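Local coordinates for protein KLLA0E08119p (Kluyveromyces lactis, PDB 3VA7) that probably carboxylates urea to urea-1-carboxylate with ATP, bicarbonate and biotin, as the carboxylase part of a larger urea-degrading enzyme, at residues A[1135-1138]-A[1139-1143]; A[968-971]-A[972-976]; A[944-948]-A[949-953]. One frame throughout, in Å; residues are numbered along the deposited sequence.

Contact 1 (A[1135-1138]-A[1139-1143]); sequences ADEF and ARLIQ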
# COMPACT_ATOMS: atom_id res chain seq x y z
N ALA A 1135 -29.72 20.16 24.92
CA ALA A 1135 -28.44 20.27 24.23
C ALA A 1135 -27.35 20.90 25.11
O ALA A 1135 -26.18 20.48 25.05
CB ALA A 1135 -28.62 21.07 22.96
N ASP A 1136 -27.72 21.89 25.93
CA ASP A 1136 -26.77 22.53 26.84
C ASP A 1136 -26.29 21.62 27.96
O ASP A 1136 -25.10 21.68 28.32
CB ASP A 1136 -27.29 23.88 27.38
CG ASP A 1136 -27.37 24.97 26.30
OD1 ASP A 1136 -28.25 25.82 26.40
OD2 ASP A 1136 -26.59 24.99 25.33
N GLU A 1137 -27.16 20.76 28.50
CA GLU A 1137 -26.69 19.80 29.52
C GLU A 1137 -25.68 18.88 28.85
O GLU A 1137 -24.58 18.62 29.38
CB GLU A 1137 -27.86 19.04 30.19
CG GLU A 1137 -27.54 18.24 31.50
CD GLU A 1137 -26.72 19.02 32.57
OE1 GLU A 1137 -26.27 18.40 33.58
OE2 GLU A 1137 -26.51 20.25 32.40
N PHE A 1138 -26.03 18.44 27.64
CA PHE A 1138 -25.09 17.64 26.86
C PHE A 1138 -23.76 18.36 26.67
O PHE A 1138 -22.71 17.76 26.91
CB PHE A 1138 -25.67 17.25 25.50
CG PHE A 1138 -26.37 15.91 25.49
CD1 PHE A 1138 -25.65 14.73 25.65
CD2 PHE A 1138 -27.74 15.84 25.24
CE1 PHE A 1138 -26.29 13.50 25.60
CE2 PHE A 1138 -28.40 14.61 25.19
CZ PHE A 1138 -27.68 13.44 25.37
N ALA A 1139 -23.81 19.63 26.23
CA ALA A 1139 -22.55 20.40 26.03
C ALA A 1139 -21.78 20.51 27.33
O ALA A 1139 -20.56 20.47 27.34
CB ALA A 1139 -22.79 21.81 25.39
N ARG A 1140 -22.50 20.60 28.44
CA ARG A 1140 -21.83 20.65 29.74
C ARG A 1140 -21.16 19.28 30.04
O ARG A 1140 -19.93 19.18 30.25
CB ARG A 1140 -22.83 21.07 30.82
CG ARG A 1140 -22.23 21.27 32.19
CD ARG A 1140 -23.33 21.49 33.21
NE ARG A 1140 -23.90 20.25 33.76
CZ ARG A 1140 -23.26 19.41 34.57
NH1 ARG A 1140 -22.00 19.63 34.92
NH2 ARG A 1140 -23.89 18.32 35.01
N LEU A 1141 -21.96 18.23 29.98
CA LEU A 1141 -21.43 16.88 30.18
C LEU A 1141 -20.25 16.54 29.23
O LEU A 1141 -19.22 16.02 29.69
CB LEU A 1141 -22.57 15.83 30.20
CG LEU A 1141 -23.49 15.95 31.44
CD1 LEU A 1141 -24.89 15.25 31.35
CD2 LEU A 1141 -22.73 15.50 32.68
N ILE A 1142 -20.38 16.88 27.93
CA ILE A 1142 -19.37 16.54 26.88
C ILE A 1142 -17.97 17.09 27.20
O ILE A 1142 -16.93 16.46 26.90
CB ILE A 1142 -19.85 16.99 25.48
CG1 ILE A 1142 -21.11 16.18 25.06
CG2 ILE A 1142 -18.72 16.91 24.44
CD1 ILE A 1142 -21.94 16.77 23.89
N GLN A 1143 -17.99 18.24 27.86
CA GLN A 1143 -16.80 19.01 28.24
C GLN A 1143 -15.99 18.49 29.44
O GLN A 1143 -15.00 19.14 29.80
CB GLN A 1143 -17.30 20.38 28.67
CG GLN A 1143 -16.67 21.52 28.06
CD GLN A 1143 -17.59 22.72 28.09
OE1 GLN A 1143 -17.15 23.79 28.50
NE2 GLN A 1143 -18.84 22.57 27.61
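E1137 sends CG anti to its backbone N (chi1 -167°), and R1140 leaves its own backbone the same way; the bends, at chi2 in the glutamate and at chi3 (85°) in the arginine, bring the charged ends of two side-by-side chains together as an i to i+3 salt bridge. The arginine grips side-on: NE reaches E1137 OE2 at 2.9 Å, and R1140 NH2 reaches E1137 OE1 at 2.8 Å. R1140 NE also reaches E1137 OE1 weakly, at 3.0 Å. Both oxygens are met on their syn sides and lie near the guanidinium plane, yet the carboxylate is turned 39° against it. Together the bonds probably limit how far either group can rotate. One turn on, L1141 CD1 rests 4.0 Å from the aliphatic CG of E1137. On the inner flank I1142 CD1 comes to 4.1 Å from F1138 CB. The backbone closes in regular i to i+4 bonds, and at the last turn Q1143 NE2 folds back to A1139 O at 2.7 Å, from above its carbonyl plane. These residues make up most of helix 1133-1142, which lies against helix 960-967: the F1138 ring meets F963 edge-to-face and also touches D966 and V967, while I1142 packs on F963.

Contact 2 (A[968-971]-A[972-976]); sequences NDID and RNDVK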
# COMPACT_ATOMS: atom_id res chain seq x y z
N ASN A 968 -30.64 15.43 19.55
CA ASN A 968 -31.53 16.08 18.61
C ASN A 968 -33.02 15.85 18.85
O ASN A 968 -33.84 16.36 18.12
CB ASN A 968 -31.16 15.62 17.21
CG ASN A 968 -30.03 16.40 16.64
OD1 ASN A 968 -30.23 17.54 16.23
ND2 ASN A 968 -28.84 15.81 16.60
N ASP A 969 -33.36 15.04 19.86
CA ASP A 969 -34.73 14.65 20.11
C ASP A 969 -35.43 13.96 18.98
O ASP A 969 -36.57 14.34 18.67
CB ASP A 969 -35.56 15.87 20.43
CG ASP A 969 -35.87 15.96 21.87
OD1 ASP A 969 -36.74 15.16 22.37
OD2 ASP A 969 -35.17 16.80 22.51
N ILE A 970 -34.79 12.97 18.36
CA ILE A 970 -35.45 12.19 17.32
C ILE A 970 -35.27 10.72 17.63
O ILE A 970 -34.61 10.43 18.59
CB ILE A 970 -34.90 12.52 15.90
CG1 ILE A 970 -33.37 12.30 15.83
CG2 ILE A 970 -35.29 13.92 15.49
CD1 ILE A 970 -32.76 12.75 14.53
N ASP A 971 -35.86 9.84 16.83
CA ASP A 971 -35.66 8.39 16.96
C ASP A 971 -34.39 8.07 16.21
O ASP A 971 -34.06 8.75 15.22
CB ASP A 971 -36.83 7.49 16.40
CG ASP A 971 -36.68 5.94 16.83
OD1 ASP A 971 -36.29 5.03 15.98
OD2 ASP A 971 -36.91 5.61 18.05
N ARG A 972 -33.70 7.03 16.69
CA ARG A 972 -32.51 6.51 16.01
C ARG A 972 -32.79 6.23 14.55
O ARG A 972 -31.90 6.40 13.73
CB ARG A 972 -31.94 5.27 16.69
CG ARG A 972 -32.92 4.15 16.84
CD ARG A 972 -32.20 2.84 17.10
NE ARG A 972 -30.92 3.07 17.73
CZ ARG A 972 -29.76 2.64 17.23
NH1 ARG A 972 -29.74 1.91 16.10
NH2 ARG A 972 -28.63 2.86 17.91
N ASN A 973 -34.00 5.82 14.21
CA ASN A 973 -34.31 5.50 12.83
C ASN A 973 -34.51 6.76 11.98
O ASN A 973 -34.38 6.73 10.73
CB ASN A 973 -35.42 4.43 12.72
CG ASN A 973 -35.00 3.04 13.40
OD1 ASN A 973 -33.89 2.53 13.18
ND2 ASN A 973 -35.87 2.48 14.25
N ASP A 974 -34.79 7.87 12.65
CA ASP A 974 -34.72 9.14 11.99
C ASP A 974 -33.29 9.44 11.52
O ASP A 974 -33.13 9.94 10.41
CB ASP A 974 -35.25 10.28 12.88
CG ASP A 974 -36.73 10.20 13.09
OD1 ASP A 974 -37.19 10.49 14.22
OD2 ASP A 974 -37.43 9.80 12.14
N VAL A 975 -32.28 9.12 12.34
CA VAL A 975 -30.89 9.26 11.94
C VAL A 975 -30.61 8.35 10.77
O VAL A 975 -30.04 8.76 9.73
CB VAL A 975 -29.90 8.95 13.10
CG1 VAL A 975 -28.43 9.04 12.62
CG2 VAL A 975 -30.13 9.85 14.27
N LYS A 976 -31.04 7.12 10.89
CA LYS A 976 -30.78 6.21 9.80
C LYS A 976 -31.43 6.76 8.53
O LYS A 976 -30.83 6.71 7.49
CB LYS A 976 -31.26 4.81 10.13
CG LYS A 976 -31.05 3.79 9.04
CD LYS A 976 -31.67 2.40 9.38
CE LYS A 976 -33.13 2.35 8.95
NZ LYS A 976 -33.89 1.21 9.58
O HOH W 1 -34.41 6.07 19.79
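D971 O takes two weak bonds from the first turn of the helix that follows, one from D974 N at 2.8 Å and one from V975 N at 3.4 Å. Around it the two aspartates form a capping box, with D971 at the N-cap. D971 OD1 accepts from N973 N at 3.0 Å, the N-H arriving from above the carboxylate plane, 40° out of it. In return D974 OD1 accepts from D971 N at 3.0 Å, on its anti side. Having CG opposite the backbone N (chi1 -169°) lets the D971 carboxylate reach over the first turn, where it would probably also be favoured by the helix dipole. A water donates to D971 OD2 and accepts weakly from R972 N. Next to the box lies an apolar touch: I970 CD1 is 3.9 Å from V975 CG2, the two side chains crossing at about a right angle, and I970 CB comes to 3.5 Å from D974 OD1. Just upstream, D969 closes helix 960-967 with a Schellman motif, so this short link ends one helix and starts helix 972-979. V975 packs back on V961 and I964 of helix 960-967, while R972 makes salt bridges to D962 of that helix and to E935, just after strand 922-934.

Contact 3 (A[944-948]-A[949-953]); sequences TRYRE and TIRSE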
# COMPACT_ATOMS: atom_id res chain seq x y z
N THR A 944 -16.59 -0.15 20.55
CA THR A 944 -16.24 -1.03 21.63
C THR A 944 -14.79 -0.87 22.06
O THR A 944 -14.49 -0.68 23.22
CB THR A 944 -16.62 -2.51 21.34
OG1 THR A 944 -18.06 -2.62 21.38
CG2 THR A 944 -15.91 -3.49 22.36
N ARG A 945 -13.90 -0.94 21.11
CA ARG A 945 -12.50 -0.76 21.40
C ARG A 945 -12.27 0.61 22.11
O ARG A 945 -11.44 0.76 23.04
CB ARG A 945 -11.76 -0.84 20.07
CG ARG A 945 -10.42 -0.16 20.06
CD ARG A 945 -9.48 -0.66 18.91
NE ARG A 945 -8.16 -0.08 19.19
CZ ARG A 945 -7.02 -0.35 18.57
NH1 ARG A 945 -6.99 -1.20 17.53
NH2 ARG A 945 -5.93 0.28 18.97
N TYR A 946 -13.03 1.62 21.71
CA TYR A 946 -12.83 2.90 22.32
C TYR A 946 -13.31 2.87 23.79
O TYR A 946 -12.67 3.42 24.69
CB TYR A 946 -13.53 3.97 21.49
CG TYR A 946 -13.38 5.30 22.05
CD1 TYR A 946 -12.21 6.03 21.83
CD2 TYR A 946 -14.37 5.84 22.88
CE1 TYR A 946 -12.03 7.31 22.42
CE2 TYR A 946 -14.22 7.10 23.46
CZ TYR A 946 -13.05 7.83 23.21
OH TYR A 946 -12.90 9.09 23.73
N ARG A 947 -14.41 2.16 24.03
CA ARG A 947 -14.92 1.97 25.40
C ARG A 947 -13.96 1.20 26.29
O ARG A 947 -13.87 1.48 27.47
CB ARG A 947 -16.31 1.33 25.42
CG ARG A 947 -17.39 2.27 24.96
CD ARG A 947 -18.80 1.63 25.03
NE ARG A 947 -18.91 0.37 24.28
CZ ARG A 947 -18.80 -0.83 24.85
NH1 ARG A 947 -18.59 -0.92 26.18
NH2 ARG A 947 -18.90 -1.93 24.10
N GLU A 948 -13.26 0.23 25.73
CA GLU A 948 -12.46 -0.61 26.57
C GLU A 948 -11.00 -0.16 26.63
O GLU A 948 -10.26 -0.60 27.52
CB GLU A 948 -12.75 -2.15 26.42
CG GLU A 948 -12.76 -2.67 25.03
CD GLU A 948 -13.32 -4.07 24.83
OE1 GLU A 948 -12.61 -4.82 24.13
OE2 GLU A 948 -14.47 -4.41 25.25
N THR A 949 -10.59 0.79 25.77
CA THR A 949 -9.17 1.15 25.78
C THR A 949 -8.90 2.55 26.24
O THR A 949 -7.76 2.86 26.57
CB THR A 949 -8.51 0.99 24.43
OG1 THR A 949 -9.10 1.93 23.53
CG2 THR A 949 -8.66 -0.43 23.92
N ILE A 950 -9.92 3.42 26.23
CA ILE A 950 -9.64 4.87 26.36
C ILE A 950 -10.59 5.60 27.28
O ILE A 950 -10.15 6.22 28.24
CB ILE A 950 -9.62 5.60 24.97
CG1 ILE A 950 -8.40 5.17 24.17
CG2 ILE A 950 -9.72 7.14 25.12
CD1 ILE A 950 -8.27 5.89 22.76
N ARG A 951 -11.89 5.54 26.95
CA ARG A 951 -12.93 6.16 27.71
C ARG A 951 -14.18 5.28 27.67
O ARG A 951 -14.80 5.13 26.60
CB ARG A 951 -13.30 7.51 27.13
CG ARG A 951 -14.23 8.28 28.04
CD ARG A 951 -14.12 9.76 27.80
NE ARG A 951 -15.07 10.50 28.63
CZ ARG A 951 -15.05 11.81 28.85
NH1 ARG A 951 -14.09 12.56 28.32
NH2 ARG A 951 -15.97 12.37 29.62
N SER A 952 -14.60 4.74 28.82
CA SER A 952 -15.70 3.78 28.83
C SER A 952 -17.10 4.40 29.01
O SER A 952 -18.13 3.75 28.73
CB SER A 952 -15.46 2.70 29.88
OG SER A 952 -15.74 3.22 31.17
N GLU A 953 -17.13 5.64 29.51
CA GLU A 953 -18.39 6.41 29.63
C GLU A 953 -18.24 7.82 29.12
O GLU A 953 -17.22 8.50 29.36
CB GLU A 953 -18.90 6.43 31.07
CG GLU A 953 -19.17 5.02 31.64
CD GLU A 953 -19.65 5.07 33.10
OE1 GLU A 953 -18.84 5.43 34.04
OE2 GLU A 953 -20.84 4.75 33.32
O HOH W 2 -7.90 1.96 21.14
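At the C-terminal end of helix 937-949, Y946 O takes two N-H groups, I950 N and R951 N, each 3.2 Å away and from opposite faces of its carbonyl plane; the second, an i+5 to i bond, turns the chain out of the helix. One residue earlier T949 OG1 donates to R945 O at 2.7 Å, from above the carbonyl plane, and a water joins T949 OG1 to R945 NE. The helix end here faces the biotin carrier domain: R945 forms a salt bridge with E1199, and E948 OE1 hydrogen-bonds W1179. Extending from CB with chi1 180°, the Y946 ring runs beneath the departing chain. R951 N lies over one face of the ring, and I950 CG2 approaches obliquely, 3.6 Å from Y946 CE1. Alongside, R951 points the same way, its guanidinium plane 18° from the ring; R951 NE donates to E953 O at 3.0 Å, and R951 NH2 donates a hydrogen bond to V1144 O. At the far end of the ring Y946 OH is hydrogen-bonded to P1015 O. Replacing Y946 with an alanine would probably leave P1015 O without its hydroxyl partner and open a gap beneath I950 and R951.

Contacts 1 and 2 both lean on helix 960-967; their centres are 19 Å apart and their nearest atoms about 6 Å, without touching. They also share L1009, which A1135 touches and whose N bonds N968. Contact 3 leads by its loop toward that helix, and its I950 O bonds N1146, just past contact 1, whose nearest atoms are about 5 Å away. Contacts 2 and 3 stand further off, with centres 24 Å apart and nearest atoms about 12 Å apart. Contact 3 is also the one by the cofactor: the I950 side chain is about 7 Å from the biotin group, whose pocket includes K1202. From the I1142 side chain of contact 1, bound urea is about 14 Å.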